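Local coordinates for protein hydrazine synthase subunit beta (Candidatus Kuenenia stuttgartiensis, PDB 5C2V) that forms part of the hydrazine synthase complex, which condenses nitric oxide with ammonium, and may modulate passage of the hydroxylamine intermediate through a tunnel between active sites, at residues B[53-67]-B[71-85]. Numbering follows the deposited sequence.
Sequences VRVQPEASAVTPDGA and VCNAESDSVSVVDIQ. With CA (calcium ion), chain Q.
Ala67, Val71 and Ile84 bury the most surface where residues 53-67 meet 71-85. With CG1 anti to the backbone N (chi1 -175°), Val71 splits its branches: CG1 lies 3.5 Å from Pro57 CB, while CG2 turns to Val53 CG1. Val53 CG1 also touches Val82 CG2, so Val53 packs over the sheet face that carries Pro57, Ser60 and Val71. Backbone hydrogen bonds from Cys72 N to Ala59 O and from Glu58 N to Cys72 O (2.9 Å) tie the antiparallel strands together. Strands 57-62, 68-73 and 78-83 are the first three of one four-stranded antiparallel blade of the beta-propeller, with 57-62 at one edge; Cys72 and Ala61 pack against strand 99-104 of the next blade. The turn after Asn73 is clasped by the loop leading into strand 57-62: Ala74 N reaches Gln56 O at 3.0 Å, and Ser76 OG accepts from Val55 N at 2.8 Å. In the same turn, both carboxylate oxygens of Asp77 bind the calcium ion, which Asp97 also ligates. At the far end Ile84 extends CD1 to Gly66 O and to Val62 CG1, 4.0 Å away, the Ile84 and Val62 side chains crossing nearly at right angles. Ile84 CG1 lies 3.7 Å from Ala67 C, and Ile84 N makes a weak hydrogen bond to Ala67 O (3.3 Å), while Asp65 OD1 accepts from Ala67 N in an Asx turn and from Thr63 OG1.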
loop_
_atom_site.group_PDB
_atom_site.type_symbol
_atom_site.label_atom_id
_atom_site.label_comp_id
_atom_site.label_asym_id
_atom_site.label_seq_id
_atom_site.Cartn_x
_atom_site.Cartn_y
_atom_site.Cartn_z
ATOM N N VAL B 53 41.571 13.606 -54.088
ATOM C CA VAL B 53 40.339 14.137 -54.658
ATOM C C VAL B 53 40.313 15.649 -54.484
ATOM O O VAL B 53 41.298 16.249 -54.051
ATOM C CB VAL B 53 39.082 13.526 -54.010
ATOM C CG1 VAL B 53 38.961 12.050 -54.362
ATOM C CG2 VAL B 53 39.103 13.735 -52.503
ATOM N N ARG B 54 39.186 16.265 -54.824
ATOM C CA ARG B 54 39.044 17.711 -54.704
ATOM C C ARG B 54 38.886 18.130 -53.243
ATOM O O ARG B 54 38.989 17.307 -52.334
ATOM C CB ARG B 54 37.855 18.205 -55.528
ATOM C CG ARG B 54 37.853 17.734 -56.972
ATOM C CD ARG B 54 39.201 17.957 -57.635
ATOM N NE ARG B 54 39.197 17.532 -59.032
ATOM C CZ ARG B 54 40.293 17.366 -59.764
ATOM N NH1 ARG B 54 41.488 17.587 -59.233
ATOM N NH2 ARG B 54 40.196 16.977 -61.028
ATOM N N VAL B 55 38.644 19.419 -53.030
ATOM C CA VAL B 55 38.642 20.003 -51.693
ATOM C C VAL B 55 37.506 19.505 -50.792
ATOM O O VAL B 55 36.335 19.538 -51.173
ATOM C CB VAL B 55 38.563 21.543 -51.777
ATOM C CG1 VAL B 55 38.840 22.169 -50.421
ATOM C CG2 VAL B 55 39.549 22.064 -52.813
ATOM N N GLN B 56 37.881 19.050 -49.597
ATOM C CA GLN B 56 36.946 18.720 -48.517
ATOM C C GLN B 56 35.919 17.626 -48.853
ATOM O O GLN B 56 34.715 17.890 -48.879
ATOM C CB GLN B 56 36.209 19.999 -48.095
ATOM C CG GLN B 56 35.480 19.916 -46.773
ATOM C CD GLN B 56 34.941 21.253 -46.331
ATOM O OE1 GLN B 56 35.558 22.295 -46.548
ATOM N NE2 GLN B 56 33.779 21.229 -45.715
ATOM N N PRO B 57 36.387 16.401 -49.163
ATOM C CA PRO B 57 35.371 15.354 -49.329
ATOM C C PRO B 57 34.631 15.027 -48.029
ATOM O O PRO B 57 35.282 14.701 -47.037
ATOM C CB PRO B 57 36.197 14.155 -49.797
ATOM C CG PRO B 57 37.540 14.370 -49.174
ATOM C CD PRO B 57 37.757 15.861 -49.172
ATOM N N GLU B 58 33.303 15.111 -48.016
ATOM C CA GLU B 58 32.536 14.585 -46.885
ATOM C C GLU B 58 31.781 13.258 -47.055
ATOM O O GLU B 58 31.208 12.758 -46.085
ATOM C CB GLU B 58 31.589 15.674 -46.395
ATOM C CG GLU B 58 32.398 16.816 -45.817
ATOM C CD GLU B 58 31.577 17.991 -45.369
ATOM O OE1 GLU B 58 30.361 18.030 -45.649
ATOM O OE2 GLU B 58 32.165 18.873 -44.711
ATOM N N ALA B 59 31.779 12.676 -48.250
ATOM C CA ALA B 59 31.001 11.455 -48.466
ATOM C C ALA B 59 31.487 10.632 -49.652
ATOM O O ALA B 59 32.128 11.155 -50.562
ATOM C CB ALA B 59 29.526 11.799 -48.644
ATOM N N SER B 60 31.158 9.342 -49.644
ATOM C CA SER B 60 31.506 8.454 -50.751
ATOM C C SER B 60 30.540 7.274 -50.883
ATOM O O SER B 60 29.990 6.794 -49.891
ATOM C CB SER B 60 32.938 7.941 -50.587
ATOM O OG SER B 60 33.103 7.266 -49.354
ATOM N N ALA B 61 30.348 6.809 -52.114
ATOM C CA ALA B 61 29.512 5.640 -52.380
ATOM C C ALA B 61 30.181 4.710 -53.391
ATOM O O ALA B 61 30.799 5.166 -54.353
ATOM C CB ALA B 61 28.140 6.066 -52.878
ATOM N N VAL B 62 30.050 3.406 -53.167
ATOM C CA VAL B 62 30.680 2.411 -54.029
ATOM C C VAL B 62 29.673 1.794 -54.997
ATOM O O VAL B 62 28.525 1.541 -54.633
ATOM C CB VAL B 62 31.336 1.288 -53.196
ATOM C CG1 VAL B 62 32.164 0.370 -54.085
ATOM C CG2 VAL B 62 32.196 1.881 -52.094
ATOM N N THR B 63 30.108 1.563 -56.232
ATOM C CA THR B 63 29.287 0.878 -57.223
ATOM C C THR B 63 29.104 -0.587 -56.825
ATOM O O THR B 63 29.981 -1.163 -56.182
ATOM C CB THR B 63 29.913 0.963 -58.632
ATOM O OG1 THR B 63 31.216 0.368 -58.617
ATOM C CG2 THR B 63 30.027 2.414 -59.076
ATOM N N PRO B 64 27.956 -1.185 -57.193
ATOM C CA PRO B 64 27.630 -2.578 -56.855
ATOM C C PRO B 64 28.728 -3.581 -57.216
ATOM O O PRO B 64 28.917 -4.560 -56.494
ATOM C CB PRO B 64 26.369 -2.843 -57.678
ATOM C CG PRO B 64 25.717 -1.515 -57.774
ATOM C CD PRO B 64 26.837 -0.518 -57.884
ATOM N N ASP B 65 29.427 -3.349 -58.322
ATOM C CA ASP B 65 30.529 -4.220 -58.719
ATOM C C ASP B 65 31.798 -3.914 -57.927
ATOM O O ASP B 65 32.639 -4.789 -57.721
ATOM C CB ASP B 65 30.795 -4.092 -60.221
ATOM C CG ASP B 65 30.779 -2.652 -60.698
ATOM O OD1 ASP B 65 31.291 -1.773 -59.974
ATOM O OD2 ASP B 65 30.249 -2.400 -61.800
ATOM N N GLY B 66 31.927 -2.666 -57.486
ATOM C CA GLY B 66 33.066 -2.247 -56.688
ATOM C C GLY B 66 34.272 -1.825 -57.505
ATOM O O GLY B 66 35.404 -1.899 -57.029
ATOM N N ALA B 67 34.038 -1.405 -58.744
ATOM C CA ALA B 67 35.119 -0.915 -59.596
ATOM C C ALA B 67 35.302 0.601 -59.514
ATOM O O ALA B 67 36.277 1.139 -60.039
ATOM C CB ALA B 67 34.875 -1.332 -61.038
ATOM N N VAL B 71 32.995 10.119 -54.849
ATOM C CA VAL B 71 33.296 10.894 -53.651
ATOM C C VAL B 71 32.663 12.279 -53.722
ATOM O O VAL B 71 32.678 12.920 -54.772
ATOM C CB VAL B 71 34.820 11.033 -53.453
ATOM C CG1 VAL B 71 35.129 11.739 -52.148
ATOM C CG2 VAL B 71 35.486 9.667 -53.489
ATOM N N CYS B 72 32.103 12.742 -52.609
ATOM C CA CYS B 72 31.494 14.067 -52.571
ATOM C C CYS B 72 32.470 15.116 -52.065
ATOM O O CYS B 72 32.812 15.129 -50.887
ATOM C CB CYS B 72 30.250 14.062 -51.681
ATOM S SG CYS B 72 28.751 13.474 -52.480
ATOM N N ASN B 73 32.886 16.017 -52.951
ATOM C CA ASN B 73 33.731 17.131 -52.551
ATOM C C ASN B 73 32.860 18.344 -52.258
ATOM O O ASN B 73 32.264 18.939 -53.163
ATOM C CB ASN B 73 34.760 17.452 -53.636
ATOM C CG ASN B 73 35.502 16.219 -54.116
ATOM O OD1 ASN B 73 36.401 15.715 -53.440
ATOM N ND2 ASN B 73 35.134 15.729 -55.295
ATOM N N ALA B 74 32.807 18.705 -50.980
ATOM C CA ALA B 74 31.861 19.696 -50.486
ATOM C C ALA B 74 32.246 21.124 -50.847
ATOM O O ALA B 74 31.421 21.891 -51.346
ATOM C CB ALA B 74 31.726 19.561 -48.986
ATOM N N GLU B 75 33.499 21.478 -50.589
ATOM C CA GLU B 75 33.969 22.833 -50.843
ATOM C C GLU B 75 34.098 23.090 -52.339
ATOM O O GLU B 75 33.830 24.192 -52.817
ATOM C CB GLU B 75 35.307 23.082 -50.146
ATOM C CG GLU B 75 35.846 24.494 -50.323
ATOM C CD GLU B 75 34.903 25.551 -49.777
ATOM O OE1 GLU B 75 35.053 25.928 -48.596
ATOM O OE2 GLU B 75 34.017 26.011 -50.528
ATOM N N SER B 76 34.499 22.059 -53.074
ATOM C CA SER B 76 34.661 22.168 -54.518
ATOM C C SER B 76 33.316 22.180 -55.231
ATOM O O SER B 76 33.255 22.396 -56.443
ATOM C CB SER B 76 35.521 21.019 -55.047
ATOM O OG SER B 76 36.788 21.002 -54.416
ATOM N N ASP B 77 32.248 21.945 -54.471
ATOM C CA ASP B 77 30.900 21.843 -55.022
ATOM C C ASP B 77 30.847 20.780 -56.117
ATOM O O ASP B 77 30.166 20.959 -57.127
ATOM C CB ASP B 77 30.430 23.197 -55.574
ATOM C CG ASP B 77 30.083 24.198 -54.480
ATOM O OD1 ASP B 77 31.000 24.783 -53.856
ATOM O OD2 ASP B 77 28.875 24.408 -54.254
ATOM N N SER B 78 31.566 19.677 -55.921
ATOM C CA SER B 78 31.702 18.687 -56.987
ATOM C C SER B 78 31.672 17.240 -56.502
ATOM O O SER B 78 31.533 16.969 -55.311
ATOM C CB SER B 78 32.998 18.932 -57.762
ATOM O OG SER B 78 34.135 18.689 -56.950
ATOM N N VAL B 79 31.791 16.320 -57.455
ATOM C CA VAL B 79 31.823 14.888 -57.190
ATOM C C VAL B 79 32.935 14.228 -58.000
ATOM O O VAL B 79 32.934 14.284 -59.230
ATOM C CB VAL B 79 30.479 14.210 -57.536
ATOM C CG1 VAL B 79 30.603 12.696 -57.434
ATOM C CG2 VAL B 79 29.368 14.725 -56.633
ATOM N N SER B 80 33.882 13.605 -57.308
ATOM C CA SER B 80 34.984 12.917 -57.969
ATOM C C SER B 80 34.628 11.469 -58.283
ATOM O O SER B 80 33.963 10.800 -57.493
ATOM C CB SER B 80 36.242 12.966 -57.100
ATOM O OG SER B 80 36.630 14.303 -56.838
ATOM N N VAL B 81 35.065 10.989 -59.443
ATOM C CA VAL B 81 34.923 9.577 -59.775
ATOM C C VAL B 81 36.285 8.900 -59.693
ATOM O O VAL B 81 37.219 9.275 -60.401
ATOM C CB VAL B 81 34.321 9.368 -61.175
ATOM C CG1 VAL B 81 34.205 7.883 -61.482
ATOM C CG2 VAL B 81 32.962 10.041 -61.271
ATOM N N VAL B 82 36.392 7.901 -58.822
ATOM C CA VAL B 82 37.672 7.259 -58.553
ATOM C C VAL B 82 37.711 5.819 -59.053
ATOM O O VAL B 82 36.797 5.037 -58.793
ATOM C CB VAL B 82 37.991 7.272 -57.042
ATOM C CG1 VAL B 82 39.269 6.496 -56.751
ATOM C CG2 VAL B 82 38.096 8.701 -56.533
ATOM N N ASP B 83 38.775 5.475 -59.772
ATOM C CA ASP B 83 39.012 4.093 -60.156
ATOM C C ASP B 83 39.614 3.373 -58.955
ATOM O O ASP B 83 40.679 3.750 -58.468
ATOM C CB ASP B 83 39.941 4.015 -61.369
ATOM C CG ASP B 83 39.906 2.660 -62.048
ATOM O OD1 ASP B 83 40.467 1.695 -61.487
ATOM O OD2 ASP B 83 39.325 2.562 -63.149
ATOM N N ILE B 84 38.931 2.336 -58.481
ATOM C CA ILE B 84 39.316 1.676 -57.239
ATOM C C ILE B 84 40.576 0.833 -57.415
ATOM O O ILE B 84 41.446 0.807 -56.544
ATOM C CB ILE B 84 38.167 0.795 -56.700
ATOM C CG1 ILE B 84 36.959 1.670 -56.354
ATOM C CG2 ILE B 84 38.613 0.007 -55.477
ATOM C CD1 ILE B 84 35.823 0.924 -55.695
ATOM N N GLN B 85 40.677 0.161 -58.556
ATOM C CA GLN B 85 41.826 -0.691 -58.835
ATOM C C GLN B 85 43.054 0.129 -59.230
ATOM O O GLN B 85 44.177 -0.201 -58.849
ATOM C CB GLN B 85 41.478 -1.696 -59.933
ATOM C CG GLN B 85 40.156 -2.410 -59.698
ATOM C CD GLN B 85 39.475 -2.825 -60.987
ATOM O OE1 GLN B 85 39.891 -2.433 -62.077
ATOM N NE2 GLN B 85 38.417 -3.620 -60.867
HETATM CA CA CA Q . 29.253 25.459 -52.248
HETATM O O HOH W 1 37.540 -3.261 -57.834
HETATM O O HOH W 2 30.045 26.965 -50.565
HETATM O O HOH W 3 29.773 27.724 -52.831
HETATM O O HOH W 4 31.216 24.268 -51.731
HETATM O O HOH W 5 29.733 24.913 -49.980
#